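Side-chain contacts in mannitol dehydrogenase (Pseudomonas fluorescens, PDB 1LJ8), which binds NAD and probably catalyses the NAD-dependent oxidation of mannitol at carbon 2, as a long-chain dehydrogenase of the mannitol dehydrogenase family: residues 313-316 and 320-323; 77-82 and 251-256; 340-345 and 396-401; 150-155 and 204-209. All blocks are in the same frame, centred on the assembly; numbering follows the deposited sequence.

Contact 1. Residues 313-316 and 320-323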
# COMPACT_ATOMS: atom_id res chain seq x y z
N LYS A 313 -10.86 -8.28 -19.38
CA LYS A 313 -10.37 -8.82 -20.64
C LYS A 313 -9.89 -10.27 -20.45
O LYS A 313 -9.82 -11.05 -21.41
CB LYS A 313 -9.25 -7.95 -21.17
CG LYS A 313 -8.67 -8.39 -22.51
CD LYS A 313 -9.75 -8.47 -23.64
CE LYS A 313 -9.13 -9.03 -24.93
NZ LYS A 313 -10.15 -9.09 -26.04
N GLY A 314 -9.62 -10.64 -19.20
CA GLY A 314 -9.15 -11.99 -18.92
C GLY A 314 -7.68 -12.04 -18.54
O GLY A 314 -7.15 -13.13 -18.24
N TYR A 315 -6.98 -10.91 -18.54
CA TYR A 315 -5.56 -10.93 -18.15
C TYR A 315 -5.51 -11.15 -16.65
O TYR A 315 -6.51 -10.87 -15.93
CB TYR A 315 -4.87 -9.61 -18.48
CG TYR A 315 -4.84 -9.27 -19.95
CD1 TYR A 315 -5.06 -7.98 -20.40
CD2 TYR A 315 -4.52 -10.25 -20.89
CE1 TYR A 315 -4.98 -7.65 -21.75
CE2 TYR A 315 -4.44 -9.95 -22.26
CZ TYR A 315 -4.67 -8.65 -22.68
OH TYR A 315 -4.66 -8.39 -24.03
N ARG A 316 -4.38 -11.66 -16.16
CA ARG A 316 -4.25 -11.89 -14.71
C ARG A 316 -2.97 -11.29 -14.11
O ARG A 316 -2.81 -11.27 -12.89
CB ARG A 316 -4.37 -13.40 -14.38
CG ARG A 316 -5.83 -13.94 -14.47
CD ARG A 316 -6.79 -13.25 -13.50
NE ARG A 316 -8.18 -13.76 -13.50
CZ ARG A 316 -9.17 -13.32 -14.28
NH1 ARG A 316 -8.96 -12.34 -15.15
NH2 ARG A 316 -10.40 -13.82 -14.14
N GLU A 320 1.02 -8.70 -18.56
CA GLU A 320 0.15 -9.11 -19.68
C GLU A 320 -0.54 -7.89 -20.25
O GLU A 320 -0.68 -7.78 -21.47
CB GLU A 320 -0.90 -10.09 -19.23
CG GLU A 320 -0.25 -11.42 -18.91
CD GLU A 320 -1.20 -12.42 -18.37
OE1 GLU A 320 -2.26 -12.06 -17.84
OE2 GLU A 320 -0.85 -13.62 -18.45
N THR A 321 -0.98 -6.97 -19.39
CA THR A 321 -1.60 -5.76 -19.92
C THR A 321 -0.56 -4.94 -20.67
O THR A 321 -0.88 -4.29 -21.66
CB THR A 321 -2.22 -4.84 -18.81
OG1 THR A 321 -1.17 -4.24 -18.01
CG2 THR A 321 -3.22 -5.65 -17.96
N MSE A 322 0.71 -4.99 -20.24
CA MSE A 322 1.72 -4.23 -20.93
C MSE A 322 2.09 -4.87 -22.26
O MSE A 322 2.77 -4.20 -23.07
CB MSE A 322 2.98 -4.06 -20.07
CG MSE A 322 2.77 -3.22 -18.83
SE MSE A 322 2.30 -1.31 -19.24
CE MSE A 322 0.54 -1.53 -19.16
N ASN A 323 1.69 -6.13 -22.47
CA ASN A 323 1.95 -6.80 -23.76
C ASN A 323 0.79 -6.53 -24.73
O ASN A 323 0.79 -7.02 -25.87
CB ASN A 323 2.18 -8.31 -23.59
CG ASN A 323 3.48 -8.62 -22.82
OD1 ASN A 323 4.41 -7.81 -22.83
ND2 ASN A 323 3.55 -9.78 -22.17
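The ring of Tyr315 has a neighbour on each face. Over one face, 4.2 Å above the ring centre, sits the backbone O of Glu320. The opposite face carries Lys313 CG, offset toward the rim. Thr321 CG2 approaches obliquely and stops 3.8 Å from Tyr315 CD1. The ring and the Glu320 carboxylate do not stack; their planes stand 57° apart. The side chain of Glu320 is extended beyond CG (chi2 176°) and runs back past Tyr315 CB. Its OE1 accepts a nearly straight bond from Arg316 N, 2.7 Å long with an N-H...O angle of 172°. The donor meets OE1 almost along the C-O bond. Phe317 N gives a second bond to the same oxygen. The tyrosine hydroxyl is bonded to Asp324, in the link toward helix 325-339. Gly314, with positive phi, is the C-prime residue of the Schellman motif that ends helix 289-313. The contact spans the short connection from that helix to helix 318-322 in the C-terminal domain. Arg316 NH1 bonds to Tyr315 O, and its NH2 forms a salt bridge with Asp418. One carboxylate oxygen thus gathers two successive backbone N-H groups, which probably helps to set the course of the chain between the helices.

Contact 2. Residues 77-82 and 251-256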
# COMPACT_ATOMS: atom_id res chain seq x y z
N ALA A 77 7.66 -17.35 12.49
CA ALA A 77 8.20 -17.95 13.72
C ALA A 77 8.81 -19.30 13.43
O ALA A 77 9.80 -19.68 14.06
CB ALA A 77 7.12 -18.08 14.78
N GLY A 78 8.25 -20.04 12.47
CA GLY A 78 8.81 -21.35 12.15
C GLY A 78 10.15 -21.24 11.42
O GLY A 78 10.84 -22.24 11.18
N GLN A 79 10.55 -20.01 11.09
CA GLN A 79 11.82 -19.76 10.41
C GLN A 79 12.73 -18.84 11.28
O GLN A 79 13.71 -18.27 10.79
CB GLN A 79 11.57 -19.11 9.02
CG GLN A 79 10.84 -20.10 8.16
CD GLN A 79 10.49 -19.66 6.74
OE1 GLN A 79 9.99 -20.48 5.98
NE2 GLN A 79 10.72 -18.38 6.39
N ASP A 80 12.40 -18.73 12.57
CA ASP A 80 13.18 -17.91 13.51
C ASP A 80 13.13 -16.44 13.05
O ASP A 80 14.05 -15.66 13.28
CB ASP A 80 14.63 -18.41 13.58
CG ASP A 80 14.73 -19.85 14.05
OD1 ASP A 80 14.14 -20.16 15.13
OD2 ASP A 80 15.39 -20.67 13.35
N TYR A 81 12.03 -16.11 12.40
CA TYR A 81 11.75 -14.77 11.87
C TYR A 81 12.60 -14.36 10.67
O TYR A 81 12.52 -13.22 10.20
CB TYR A 81 11.74 -13.71 12.99
CG TYR A 81 10.46 -13.83 13.79
CD1 TYR A 81 10.42 -14.60 14.96
CD2 TYR A 81 9.25 -13.29 13.31
CE1 TYR A 81 9.17 -14.85 15.61
CE2 TYR A 81 8.03 -13.53 13.97
CZ TYR A 81 8.01 -14.32 15.11
OH TYR A 81 6.78 -14.62 15.71
N LEU A 82 13.31 -15.33 10.11
CA LEU A 82 14.07 -15.07 8.87
C LEU A 82 13.11 -15.28 7.65
O LEU A 82 12.17 -16.05 7.73
CB LEU A 82 15.24 -16.08 8.72
CG LEU A 82 16.32 -16.04 9.81
CD1 LEU A 82 17.31 -17.21 9.62
CD2 LEU A 82 17.04 -14.71 9.77
N ASP A 251 13.40 -23.70 0.90
CA ASP A 251 12.00 -24.03 1.16
C ASP A 251 11.63 -22.96 2.17
O ASP A 251 11.98 -23.04 3.34
CB ASP A 251 11.87 -25.43 1.77
CG ASP A 251 12.31 -26.53 0.81
OD1 ASP A 251 11.78 -26.55 -0.32
OD2 ASP A 251 13.19 -27.38 1.18
N ASP A 252 10.96 -21.91 1.69
CA ASP A 252 10.57 -20.79 2.54
C ASP A 252 9.03 -20.81 2.59
O ASP A 252 8.37 -20.79 1.55
CB ASP A 252 11.10 -19.48 1.91
CG ASP A 252 10.91 -18.27 2.81
OD1 ASP A 252 9.98 -18.26 3.64
OD2 ASP A 252 11.70 -17.31 2.66
N ALA A 253 8.43 -20.84 3.80
CA ALA A 253 6.98 -20.91 3.88
C ALA A 253 6.38 -19.59 3.39
O ALA A 253 5.22 -19.56 2.98
CB ALA A 253 6.53 -21.14 5.35
N TRP A 254 7.15 -18.50 3.46
CA TRP A 254 6.57 -17.19 3.05
C TRP A 254 7.64 -16.20 2.66
O TRP A 254 7.96 -15.24 3.38
CB TRP A 254 5.71 -16.63 4.21
CG TRP A 254 4.84 -15.40 3.87
CD1 TRP A 254 4.12 -15.19 2.73
CD2 TRP A 254 4.66 -14.25 4.68
NE1 TRP A 254 3.51 -13.95 2.78
CE2 TRP A 254 3.83 -13.35 3.98
CE3 TRP A 254 5.14 -13.87 5.95
CZ2 TRP A 254 3.47 -12.09 4.50
CZ3 TRP A 254 4.80 -12.62 6.46
CH2 TRP A 254 3.97 -11.75 5.73
N PRO A 255 8.24 -16.42 1.50
CA PRO A 255 9.26 -15.47 1.07
C PRO A 255 8.53 -14.20 0.58
O PRO A 255 7.30 -14.20 0.46
CB PRO A 255 9.95 -16.19 -0.09
CG PRO A 255 8.82 -17.02 -0.72
CD PRO A 255 8.04 -17.52 0.54
N VAL A 256 9.27 -13.12 0.36
CA VAL A 256 8.64 -11.91 -0.22
C VAL A 256 9.27 -11.75 -1.61
O VAL A 256 10.48 -11.93 -1.77
CB VAL A 256 8.87 -10.63 0.62
CG1 VAL A 256 10.38 -10.22 0.70
CG2 VAL A 256 8.04 -9.44 -0.02
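Two turns of the Rossmann domain meet here, joined by the amide of Gln79. Its OE1 accepts from Ala253 N at 2.7 Å, in the carbonyl plane and nearly straight (169°). Its NE2 gives a bond of 2.9 Å to Asp252 OD1. The chain of Gln79 is extended beyond CG (chi2 180°), which carries the amide across to the second segment. Asp252 and Gln79 cross at about a right angle, with carboxylate and amide planes 63° apart. NE2 meets OD1 from above the carboxylate plane. Trp254 N reaches the same oxygen from the opposite face, at 2.8 Å from Asp252 OD1, and closes an Asx turn. On its own side Gln79 belongs to a type I' turn, Gln79 to Leu82, that leads from helix 69-77 into strand 83-87. NE2 also donates to Leu82 O across this turn, 3.1 Å away. Both acceptors of NE2 lie close to the amide plane, so both N-H groups are used and the flip of the amide is settled. OE1 has a further partner in Lys2 NZ, and Asp252 OD2 bonds to Thr84 of strand 83-87. Trp254 follows Ala253; the nearest atoms of its side chain and the bound NAD are about 5 Å apart, and its ring makes a cation-pi contact with Arg39.

Contact 3. Residues 340-345 and 396-401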
# COMPACT_ATOMS: atom_id res chain seq x y z
N THR A 340 -0.59 14.35 -15.73
CA THR A 340 0.58 15.23 -15.78
C THR A 340 0.32 16.71 -15.60
O THR A 340 1.01 17.36 -14.80
CB THR A 340 1.42 14.95 -17.09
OG1 THR A 340 1.98 13.63 -17.01
CG2 THR A 340 2.57 15.95 -17.21
N PRO A 341 -0.68 17.27 -16.29
CA PRO A 341 -0.94 18.72 -16.13
C PRO A 341 -1.33 19.12 -14.71
O PRO A 341 -1.35 20.32 -14.38
CB PRO A 341 -2.11 18.99 -17.09
CG PRO A 341 -2.03 17.90 -18.13
CD PRO A 341 -1.62 16.67 -17.26
N ASN A 342 -1.70 18.15 -13.89
CA ASN A 342 -2.16 18.47 -12.53
C ASN A 342 -1.05 18.44 -11.48
O ASN A 342 -1.26 18.84 -10.32
CB ASN A 342 -3.22 17.44 -12.05
CG ASN A 342 -4.33 17.17 -13.06
OD1 ASN A 342 -4.53 17.95 -13.99
ND2 ASN A 342 -5.05 16.06 -12.87
N LEU A 343 0.11 17.95 -11.87
CA LEU A 343 1.21 17.74 -10.91
C LEU A 343 2.01 18.96 -10.51
O LEU A 343 2.34 19.80 -11.34
CB LEU A 343 2.18 16.67 -11.47
CG LEU A 343 1.51 15.32 -11.74
CD1 LEU A 343 2.53 14.32 -12.37
CD2 LEU A 343 0.98 14.76 -10.38
N ALA A 344 2.29 19.03 -9.21
CA ALA A 344 3.11 20.08 -8.63
C ALA A 344 4.52 19.79 -9.11
O ALA A 344 4.87 18.67 -9.51
CB ALA A 344 3.03 20.04 -7.10
N PRO A 345 5.38 20.81 -9.09
CA PRO A 345 6.76 20.65 -9.53
C PRO A 345 7.49 19.60 -8.70
O PRO A 345 7.25 19.48 -7.49
CB PRO A 345 7.37 22.05 -9.29
CG PRO A 345 6.18 22.98 -9.49
CD PRO A 345 5.06 22.22 -8.76
N ASP A 396 -11.77 21.66 -14.14
CA ASP A 396 -11.17 22.36 -15.26
C ASP A 396 -12.01 22.32 -16.53
O ASP A 396 -11.67 23.01 -17.50
CB ASP A 396 -9.80 21.78 -15.64
CG ASP A 396 -8.71 22.08 -14.63
OD1 ASP A 396 -8.87 22.99 -13.78
OD2 ASP A 396 -7.68 21.39 -14.71
N GLY A 397 -13.06 21.50 -16.55
CA GLY A 397 -13.88 21.36 -17.73
C GLY A 397 -13.11 20.57 -18.77
O GLY A 397 -13.34 20.77 -19.95
N ARG A 398 -12.17 19.72 -18.35
CA ARG A 398 -11.36 18.89 -19.27
C ARG A 398 -12.05 17.53 -19.53
O ARG A 398 -12.94 17.14 -18.78
CB ARG A 398 -9.95 18.68 -18.72
CG ARG A 398 -9.06 19.93 -18.88
CD ARG A 398 -7.95 19.99 -17.85
NE ARG A 398 -7.00 18.88 -17.98
CZ ARG A 398 -6.31 18.40 -16.96
NH1 ARG A 398 -6.47 18.93 -15.74
NH2 ARG A 398 -5.45 17.39 -17.14
N GLU A 399 -11.62 16.84 -20.58
CA GLU A 399 -12.24 15.55 -20.97
C GLU A 399 -12.15 14.54 -19.83
O GLU A 399 -11.06 14.32 -19.33
CB GLU A 399 -11.49 15.00 -22.20
CG GLU A 399 -11.85 13.53 -22.65
CD GLU A 399 -13.32 13.32 -23.12
OE1 GLU A 399 -14.26 13.10 -22.28
OE2 GLU A 399 -13.53 13.37 -24.36
N THR A 400 -13.27 13.93 -19.43
CA THR A 400 -13.20 12.94 -18.34
C THR A 400 -13.30 11.49 -18.80
O THR A 400 -13.19 10.57 -17.98
CB THR A 400 -14.33 13.13 -17.29
OG1 THR A 400 -15.61 12.90 -17.90
CG2 THR A 400 -14.28 14.56 -16.69
N GLU A 401 -13.49 11.29 -20.10
CA GLU A 401 -13.73 9.95 -20.61
C GLU A 401 -12.74 8.86 -20.24
O GLU A 401 -13.16 7.75 -19.89
CB GLU A 401 -13.86 9.98 -22.13
CG GLU A 401 -14.78 8.89 -22.62
CD GLU A 401 -16.15 9.47 -22.94
OE1 GLU A 401 -16.44 10.63 -22.52
OE2 GLU A 401 -16.93 8.78 -23.61
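Arg398 NH1 bonds to Asn342 OD1 at 2.8 Å, with an N-H...O angle of 159°. The same NH1 forms a salt bridge with Asp396 OD2, 2.9 Å away, which uses its anti lone pair. Both acceptors lie near the guanidinium plane, at its edge. The contact joins two helix-ending turns on the surface of the all-helical C-terminal domain. Residues 340-342 form a 3-10 turn after helix 325-339. Gly397 ends helix 387-396 in a Schellman motif, and Arg398 follows it. Asn342 and Arg398 reach toward each other from opposite directions, and their amide and guanidinium planes stand 76° apart. A bend in the arginine chain at chi3 (64°) turns the guanidinium toward the 3-10 turn. Leu337 O, near the end of helix 325-339, accepts from NH2, so the arginine also grips the backbone there. Asp396 OD2 has a second cationic partner in Arg392. This pairing probably keeps the carboxylate charged and holds it beside Arg398. Between the two segments, packing is limited to the ring of Pro341, which crosses the arginine obliquely. NH2 also makes a weak bond to Asn342 OD1 at 3.3 Å, while Pro341 CG lies 3.6 Å from the same Arg398 NH2.

Contact 4. Residues 150-155 and 204-209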
# COMPACT_ATOMS: atom_id res chain seq x y z
N PRO A 150 -17.71 1.26 13.55
CA PRO A 150 -17.85 0.37 14.71
C PRO A 150 -16.58 0.06 15.50
O PRO A 150 -16.58 0.06 16.73
CB PRO A 150 -18.50 -0.88 14.11
CG PRO A 150 -18.08 -0.82 12.60
CD PRO A 150 -18.23 0.65 12.32
N GLN A 151 -15.48 -0.21 14.80
CA GLN A 151 -14.25 -0.54 15.48
C GLN A 151 -13.67 0.71 16.16
O GLN A 151 -13.00 0.61 17.20
CB GLN A 151 -13.26 -1.16 14.47
CG GLN A 151 -12.83 -0.20 13.36
CD GLN A 151 -13.73 -0.16 12.11
OE1 GLN A 151 -14.96 -0.26 12.18
NE2 GLN A 151 -13.08 0.02 10.94
N ILE A 152 -13.94 1.90 15.61
CA ILE A 152 -13.48 3.14 16.24
C ILE A 152 -14.34 3.37 17.49
O ILE A 152 -13.82 3.73 18.55
CB ILE A 152 -13.61 4.38 15.29
CG1 ILE A 152 -12.64 4.21 14.08
CG2 ILE A 152 -13.29 5.69 16.07
CD1 ILE A 152 -11.18 4.15 14.46
N GLN A 153 -15.65 3.19 17.38
CA GLN A 153 -16.50 3.34 18.58
C GLN A 153 -16.08 2.33 19.65
O GLN A 153 -16.12 2.65 20.86
CB GLN A 153 -17.99 3.11 18.25
CG GLN A 153 -18.65 4.29 17.57
CD GLN A 153 -18.59 5.56 18.42
OE1 GLN A 153 -19.07 5.58 19.56
NE2 GLN A 153 -17.97 6.61 17.88
N HIS A 154 -15.72 1.12 19.22
CA HIS A 154 -15.26 0.11 20.17
C HIS A 154 -14.05 0.62 20.96
O HIS A 154 -14.02 0.56 22.20
CB HIS A 154 -14.86 -1.22 19.47
CG HIS A 154 -14.16 -2.17 20.39
ND1 HIS A 154 -12.82 -2.05 20.71
CD2 HIS A 154 -14.64 -3.18 21.15
CE1 HIS A 154 -12.51 -2.95 21.62
NE2 HIS A 154 -13.59 -3.65 21.91
N ASP A 155 -13.06 1.15 20.25
CA ASP A 155 -11.86 1.62 20.94
C ASP A 155 -12.09 2.81 21.88
O ASP A 155 -11.43 2.95 22.91
CB ASP A 155 -10.76 1.92 19.90
CG ASP A 155 -10.11 0.66 19.37
OD1 ASP A 155 -10.68 -0.44 19.56
OD2 ASP A 155 -9.04 0.78 18.75
N LEU A 204 -4.91 12.50 15.69
CA LEU A 204 -5.36 13.64 16.50
C LEU A 204 -6.86 13.68 16.63
O LEU A 204 -7.38 13.96 17.73
CB LEU A 204 -4.86 14.97 15.91
CG LEU A 204 -3.34 15.20 16.01
CD1 LEU A 204 -3.03 16.60 15.41
CD2 LEU A 204 -2.86 15.13 17.47
N ALA A 205 -7.58 13.40 15.55
CA ALA A 205 -9.05 13.41 15.61
C ALA A 205 -9.54 12.35 16.59
O ALA A 205 -10.46 12.56 17.41
CB ALA A 205 -9.63 13.15 14.26
N PHE A 206 -8.89 11.19 16.54
CA PHE A 206 -9.26 10.11 17.44
C PHE A 206 -8.94 10.50 18.89
O PHE A 206 -9.76 10.31 19.77
CB PHE A 206 -8.49 8.83 17.07
CG PHE A 206 -8.84 7.66 17.93
CD1 PHE A 206 -9.93 6.84 17.60
CD2 PHE A 206 -8.08 7.37 19.04
CE1 PHE A 206 -10.24 5.74 18.40
CE2 PHE A 206 -8.38 6.26 19.84
CZ PHE A 206 -9.45 5.46 19.52
N ALA A 207 -7.76 11.04 19.13
CA ALA A 207 -7.35 11.43 20.47
C ALA A 207 -8.31 12.48 21.04
O ALA A 207 -8.64 12.44 22.23
CB ALA A 207 -5.93 11.96 20.46
N ALA A 208 -8.77 13.38 20.17
CA ALA A 208 -9.69 14.44 20.57
C ALA A 208 -11.02 13.88 21.07
O ALA A 208 -11.68 14.52 21.91
CB ALA A 208 -9.93 15.42 19.41
N LEU A 209 -11.43 12.73 20.53
CA LEU A 209 -12.67 12.11 21.01
C LEU A 209 -12.45 11.53 22.43
O LEU A 209 -13.41 11.21 23.11
CB LEU A 209 -13.14 11.01 20.04
CG LEU A 209 -13.57 11.57 18.69
CD1 LEU A 209 -13.68 10.44 17.69
CD2 LEU A 209 -14.89 12.36 18.86
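Phe206 holds CG opposite its backbone N (chi1 -178°), which sends the ring across from helix 195-210 to helix 150-157. Ile152 places CG2 in the corresponding position, while its CG1 stands beside the backbone N (chi1 -66°). The two side chains meet obliquely, with Ile152 CG2 3.8 Å from Phe206 CE1. This methyl lies in the ring plane, so it touches the rim and not a face. Asp155, one helical turn further on, adds a second touch at the same rim: its CB is 3.8 Å from Phe206 CZ. The ring edge thus faces two residues spaced i and i+3 on one side of the helix. The closest pair of CA atoms is Ile152 and Phe206, at 8.2 Å. No hydrogen bond crosses between the segments. Phe145 of strand 144-145 touches both Ile152 and Phe206, and helix 165-178 adds Phe166 against Ile152 and Cys170 against Phe206. The contact is plain helix packing in the Rossmann domain, with the side chain of Ile152 about 9 Å from the bound NAD at the nearest atoms. Asp155 turns its carboxylate to other partners. Its OD1 accepts from His154 ND1 at 2.9 Å and from Lys163 N, and its OD2 bonds to Thr164. These bonds satisfy the buried carboxylate oxygens and hold the acid in place. Only its CB methylene is presented to the phenylalanine, so the contact between the helices is apolar although one partner is an acid.

Overall arrangement
Contact 2 opens first along the chain, at residues 77-82, and closes at 251-256. It ties the turn before strand 83-87 to the approach of the neighbouring edge strand 256-258. Contact 4 is nested inside this long loop and pairs helices 150-157 and 195-210 of the same Rossmann domain. The chain then enters the C-terminal domain. Contact 1 closes a short loop between helices 289-313 and 318-322. Contact 3 follows in series and joins the turns that follow helices 325-339 and 387-396. No loops cross. None of the contacts touch; contacts 2 and 3 have centres 45 Å apart, on opposite sides of the chain's centre.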